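Local structure of hypothetical protein (Nostoc punctiforme, 2O62) at residues 73-85 and 94-106. The protein is of unknown function but probably has two calycin-like beta domains, a fold that in many relatives binds small hydrophobic ligands. Numbering follows the deposited sequence.
Sequences FFENGSFSEGLIQ and GELAFVHENRRLR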
loop_
_atom_site.group_PDB
_atom_site.type_symbol
_atom_site.label_atom_id
_atom_site.label_comp_id
_atom_site.label_asym_id
_atom_site.label_seq_id
_atom_site.Cartn_x
_atom_site.Cartn_y
_atom_site.Cartn_z
ATOM N N PHE A 73 -6.831 8.615 6.182
ATOM C CA PHE A 73 -7.170 7.365 6.905
ATOM C C PHE A 73 -8.540 6.820 6.571
ATOM O O PHE A 73 -9.507 7.569 6.348
ATOM C CB PHE A 73 -7.200 7.599 8.438
ATOM C CG PHE A 73 -5.883 7.936 9.032
ATOM C CD1 PHE A 73 -5.431 9.235 9.018
ATOM C CD2 PHE A 73 -5.094 6.953 9.599
ATOM C CE1 PHE A 73 -4.165 9.532 9.541
ATOM C CE2 PHE A 73 -3.835 7.243 10.132
ATOM C CZ PHE A 73 -3.395 8.544 10.112
ATOM N N PHE A 74 -8.610 5.490 6.591
ATOM C CA PHE A 74 -9.860 4.748 6.615
ATOM C C PHE A 74 -10.296 4.422 8.027
ATOM O O PHE A 74 -9.533 4.590 9.006
ATOM C CB PHE A 74 -9.718 3.477 5.774
ATOM C CG PHE A 74 -9.418 3.765 4.331
ATOM C CD1 PHE A 74 -10.436 4.064 3.430
ATOM C CD2 PHE A 74 -8.122 3.790 3.882
ATOM C CE1 PHE A 74 -10.127 4.347 2.088
ATOM C CE2 PHE A 74 -7.821 4.053 2.542
ATOM C CZ PHE A 74 -8.819 4.373 1.676
ATOM N N GLU A 75 -11.560 4.019 8.168
ATOM C CA GLU A 75 -12.147 3.907 9.513
ATOM C C GLU A 75 -11.531 2.845 10.353
ATOM O O GLU A 75 -11.584 2.931 11.559
ATOM C CB GLU A 75 -13.659 3.684 9.451
ATOM C CG GLU A 75 -14.364 4.882 8.942
ATOM C CD GLU A 75 -15.719 5.093 9.562
ATOM O OE1 GLU A 75 -16.174 4.202 10.330
ATOM O OE2 GLU A 75 -16.313 6.166 9.287
ATOM N N ASN A 76 -10.921 1.856 9.743
ATOM C CA ASN A 76 -10.206 0.825 10.503
ATOM C C ASN A 76 -8.786 1.214 10.890
ATOM O O ASN A 76 -8.066 0.444 11.495
ATOM C CB ASN A 76 -10.250 -0.510 9.750
ATOM C CG ASN A 76 -9.264 -0.585 8.620
ATOM O OD1 ASN A 76 -8.781 0.416 8.135
ATOM N ND2 ASN A 76 -8.982 -1.796 8.176
ATOM N N GLY A 77 -8.376 2.433 10.557
ATOM C CA GLY A 77 -7.049 2.909 10.891
ATOM C C GLY A 77 -6.069 2.768 9.746
ATOM O O GLY A 77 -4.986 3.316 9.818
ATOM N N SER A 78 -6.418 2.047 8.688
ATOM C CA SER A 78 -5.534 1.965 7.539
ATOM C C SER A 78 -5.327 3.345 6.937
ATOM O O SER A 78 -6.171 4.219 7.062
ATOM C CB SER A 78 -6.097 1.020 6.456
ATOM O OG SER A 78 -6.186 -0.307 6.976
ATOM N N PHE A 79 -4.177 3.569 6.326
ATOM C CA PHE A 79 -3.868 4.909 5.821
ATOM C C PHE A 79 -2.857 4.917 4.724
ATOM O O PHE A 79 -2.210 3.909 4.402
ATOM C CB PHE A 79 -3.366 5.801 6.976
ATOM C CG PHE A 79 -2.005 5.392 7.574
ATOM C CD1 PHE A 79 -1.940 4.493 8.646
ATOM C CD2 PHE A 79 -0.790 5.949 7.095
ATOM C CE1 PHE A 79 -0.710 4.169 9.225
ATOM C CE2 PHE A 79 0.432 5.601 7.659
ATOM C CZ PHE A 79 0.469 4.701 8.714
ATOM N N SER A 80 -2.667 6.090 4.158
ATOM C CA SER A 80 -1.582 6.322 3.251
ATOM C C SER A 80 -0.961 7.656 3.544
ATOM O O SER A 80 -1.687 8.615 3.810
ATOM C CB SER A 80 -2.059 6.348 1.804
ATOM O OG SER A 80 -1.000 6.668 0.919
ATOM N N GLU A 81 0.355 7.715 3.373
ATOM C CA GLU A 81 1.137 8.921 3.561
ATOM C C GLU A 81 1.992 9.176 2.320
ATOM O O GLU A 81 2.434 8.260 1.675
ATOM C CB GLU A 81 2.055 8.807 4.776
ATOM C CG GLU A 81 2.543 10.203 5.221
ATOM C CD GLU A 81 3.347 10.239 6.533
ATOM O OE1 GLU A 81 3.748 9.176 7.061
ATOM O OE2 GLU A 81 3.550 11.375 7.027
ATOM N N GLY A 82 2.179 10.441 1.967
ATOM C CA GLY A 82 3.049 10.801 0.849
ATOM C C GLY A 82 2.967 12.246 0.506
ATOM O O GLY A 82 2.433 13.061 1.270
ATOM N N LEU A 83 3.518 12.595 -0.641
ATOM C CA LEU A 83 3.478 13.997 -1.021
ATOM C C LEU A 83 2.133 14.384 -1.606
ATOM O O LEU A 83 1.445 13.555 -2.251
ATOM C CB LEU A 83 4.605 14.317 -1.993
ATOM C CG LEU A 83 6.032 14.070 -1.454
ATOM C CD1 LEU A 83 7.012 14.338 -2.578
ATOM C CD2 LEU A 83 6.352 14.908 -0.214
ATOM N N ILE A 84 1.787 15.637 -1.352
ATOM C CA ILE A 84 0.605 16.292 -1.893
ATOM C C ILE A 84 0.798 16.705 -3.374
ATOM O O ILE A 84 -0.124 16.552 -4.175
ATOM C CB ILE A 84 0.235 17.507 -1.060
ATOM C CG1 ILE A 84 -0.088 17.086 0.361
ATOM C CG2 ILE A 84 -0.930 18.210 -1.676
ATOM C CD1 ILE A 84 -0.552 18.255 1.186
ATOM N N GLN A 85 1.953 17.289 -3.714
ATOM C CA GLN A 85 2.194 17.861 -5.056
ATOM C C GLN A 85 3.539 17.379 -5.601
ATOM O O GLN A 85 4.579 17.598 -4.989
ATOM C CB GLN A 85 2.198 19.369 -4.999
ATOM C CG GLN A 85 2.459 20.048 -6.347
ATOM C CD GLN A 85 1.413 19.690 -7.413
ATOM O OE1 GLN A 85 0.222 19.942 -7.218
ATOM N NE2 GLN A 85 1.855 19.130 -8.543
ATOM N N GLY A 94 5.658 7.035 -1.668
ATOM C CA GLY A 94 4.687 7.217 -0.605
ATOM C C GLY A 94 4.440 5.864 0.059
ATOM O O GLY A 94 5.030 4.855 -0.317
ATOM N N GLU A 95 3.542 5.853 1.037
ATOM C CA GLU A 95 3.316 4.689 1.889
ATOM C C GLU A 95 1.858 4.253 1.820
ATOM O O GLU A 95 0.955 5.093 1.914
ATOM C CB GLU A 95 3.641 5.062 3.322
ATOM C CG GLU A 95 3.360 3.970 4.349
ATOM C CD GLU A 95 3.628 4.409 5.776
ATOM O OE1 GLU A 95 3.973 5.587 5.996
ATOM O OE2 GLU A 95 3.477 3.593 6.690
ATOM N N LEU A 96 1.641 2.953 1.691
ATOM C CA LEU A 96 0.334 2.350 1.870
ATOM C C LEU A 96 0.394 1.474 3.115
ATOM O O LEU A 96 1.188 0.561 3.197
ATOM C CB LEU A 96 -0.007 1.518 0.626
ATOM C CG LEU A 96 0.092 2.401 -0.653
ATOM C CD1 LEU A 96 0.352 1.608 -1.837
ATOM C CD2 LEU A 96 -1.058 3.235 -0.866
ATOM N N ALA A 97 -0.485 1.730 4.057
ATOM C CA ALA A 97 -0.434 1.099 5.377
ATOM C C ALA A 97 -1.763 0.413 5.685
ATOM O O ALA A 97 -2.769 1.078 5.879
ATOM C CB ALA A 97 -0.129 2.182 6.446
ATOM N N PHE A 98 -1.753 -0.921 5.699
ATOM C CA PHE A 98 -2.903 -1.747 6.043
ATOM C C PHE A 98 -2.920 -2.133 7.526
ATOM O O PHE A 98 -1.904 -2.544 8.077
ATOM C CB PHE A 98 -2.935 -3.050 5.207
ATOM C CG PHE A 98 -2.820 -2.852 3.726
ATOM C CD1 PHE A 98 -1.568 -2.825 3.098
ATOM C CD2 PHE A 98 -3.966 -2.764 2.942
ATOM C CE1 PHE A 98 -1.457 -2.694 1.737
ATOM C CE2 PHE A 98 -3.851 -2.602 1.567
ATOM C CZ PHE A 98 -2.621 -2.556 0.982
ATOM N N VAL A 99 -4.088 -2.018 8.148
ATOM C CA VAL A 99 -4.337 -2.474 9.488
ATOM C C VAL A 99 -5.347 -3.636 9.415
ATOM O O VAL A 99 -6.352 -3.572 8.705
ATOM C CB VAL A 99 -4.863 -1.353 10.331
ATOM C CG1 VAL A 99 -5.166 -1.842 11.751
ATOM C CG2 VAL A 99 -3.862 -0.199 10.321
ATOM N N HIS A 100 -5.042 -4.719 10.113
ATOM C CA HIS A 100 -5.932 -5.877 10.221
ATOM C C HIS A 100 -5.698 -6.626 11.516
ATOM O O HIS A 100 -4.645 -7.253 11.681
ATOM C CB HIS A 100 -5.677 -6.835 9.063
ATOM C CG HIS A 100 -6.531 -8.070 9.103
ATOM N ND1 HIS A 100 -7.838 -8.085 8.657
ATOM C CD2 HIS A 100 -6.267 -9.326 9.524
ATOM C CE1 HIS A 100 -8.343 -9.294 8.819
ATOM N NE2 HIS A 100 -7.415 -10.064 9.354
ATOM N N GLU A 101 -6.649 -6.518 12.443
ATOM C CA GLU A 101 -6.595 -7.241 13.710
ATOM C C GLU A 101 -5.279 -6.891 14.443
ATOM O O GLU A 101 -5.073 -5.724 14.766
ATOM C CB GLU A 101 -6.823 -8.757 13.469
ATOM C CG GLU A 101 -8.214 -9.042 12.854
ATOM C CD GLU A 101 -8.552 -10.521 12.679
ATOM O OE1 GLU A 101 -7.641 -11.393 12.806
ATOM O OE2 GLU A 101 -9.736 -10.813 12.368
ATOM N N ASN A 102 -4.404 -7.865 14.687
ATOM C CA ASN A 102 -3.153 -7.633 15.448
ATOM C C ASN A 102 -1.953 -7.207 14.596
ATOM O O ASN A 102 -0.837 -7.229 15.077
ATOM C CB ASN A 102 -2.744 -8.891 16.273
ATOM C CG ASN A 102 -2.135 -10.020 15.406
ATOM O OD1 ASN A 102 -2.738 -10.425 14.378
ATOM N ND2 ASN A 102 -0.952 -10.556 15.831
ATOM N N ARG A 103 -2.182 -6.928 13.322
ATOM C CA ARG A 103 -1.128 -6.699 12.348
ATOM C C ARG A 103 -1.285 -5.373 11.651
ATOM O O ARG A 103 -2.405 -4.906 11.417
ATOM C CB ARG A 103 -1.167 -7.777 11.244
ATOM C CG ARG A 103 -0.678 -9.154 11.675
ATOM C CD ARG A 103 0.823 -9.292 11.913
ATOM N NE ARG A 103 1.560 -8.470 10.960
ATOM C CZ ARG A 103 1.885 -8.837 9.730
ATOM N NH1 ARG A 103 1.692 -10.085 9.338
ATOM N NH2 ARG A 103 2.464 -7.952 8.921
ATOM N N ARG A 104 -0.147 -4.784 11.296
ATOM C CA ARG A 104 -0.092 -3.785 10.234
ATOM C C ARG A 104 0.905 -4.270 9.207
ATOM O O ARG A 104 1.883 -4.974 9.538
ATOM C CB ARG A 104 0.272 -2.390 10.710
ATOM C CG ARG A 104 -0.497 -1.924 11.901
ATOM C CD ARG A 104 -0.471 -0.425 12.044
ATOM N NE ARG A 104 0.852 0.084 12.329
ATOM C CZ ARG A 104 1.159 1.354 12.557
ATOM N NH1 ARG A 104 0.221 2.282 12.554
ATOM N NH2 ARG A 104 2.415 1.704 12.805
ATOM N N LEU A 105 0.642 -3.927 7.955
ATOM C CA LEU A 105 1.599 -4.137 6.881
ATOM C C LEU A 105 1.676 -2.838 6.156
ATOM O O LEU A 105 0.655 -2.384 5.592
ATOM C CB LEU A 105 1.172 -5.208 5.873
ATOM C CG LEU A 105 2.202 -5.113 4.713
ATOM C CD1 LEU A 105 3.379 -6.075 4.993
ATOM C CD2 LEU A 105 1.735 -5.226 3.363
ATOM N N ARG A 106 2.865 -2.234 6.178
ATOM C CA ARG A 106 3.031 -0.893 5.635
ATOM C C ARG A 106 4.104 -0.960 4.568
ATOM O O ARG A 106 5.186 -1.497 4.813
ATOM C CB ARG A 106 3.387 0.107 6.692
ATOM C CG ARG A 106 2.481 0.017 7.829
ATOM C CD ARG A 106 2.595 1.172 8.805
ATOM N NE ARG A 106 3.707 1.073 9.737
ATOM C CZ ARG A 106 4.638 2.010 9.923
ATOM N NH1 ARG A 106 4.680 3.113 9.184
ATOM N NH2 ARG A 106 5.532 1.872 10.890
HETATM O O HOH W 1 -7.230 -2.591 6.108
HETATM O O HOH W 2 3.880 6.886 8.184
#
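With CG of Phe-79 set between its backbone N and carbonyl carbon (chi1 67°), the ring folds back over the neighbouring strand and lies flat on Ala-97, whose CB stands 3.4 Å from the ring centroid in a CH-pi contact. The pair illustrates how an antiparallel bridge can be covered on one face by a side chain of its own pair: beneath the ring, Phe-79 N gives a 2.9 Å hydrogen bond to Ala-97 O, and Ala-97 N returns one to Phe-79 O. Were Phe-79 replaced by an alanine, the Ala-97 methyl would probably lose its aromatic cover and Arg-104 NH1 the ring edge it now meets. Further along, Glu-95 O is gripped from opposite faces of its carbonyl plane by Ser-80 OG (2.7 Å) and Glu-81 N. The carboxylates of Glu-81 and Glu-95 approach to 3.8 Å between their OE1 atoms; a water donating to both, together with the Arg-106 NH1 salt bridge to Glu-95 OE2, probably eases their repulsion. At the other end, Asn-76 OD1 accepts from Ser-78 N, closing an Asx turn, and from Ser-78 OG, which in turn accepts from Val-99 N (3.0 Å). Arg-104 and Arg-106 both pair with Glu-125 of strand 117-127, and Arg-104 NH1 also bonds to Asn-12. In its sheet, strand 79-81 runs between strands 71-73 and 93-100, while Leu-96 packs on strand 233-242 and Phe-98 on strands 233-242 and 259-269 of the second, barrel-shaped sheet.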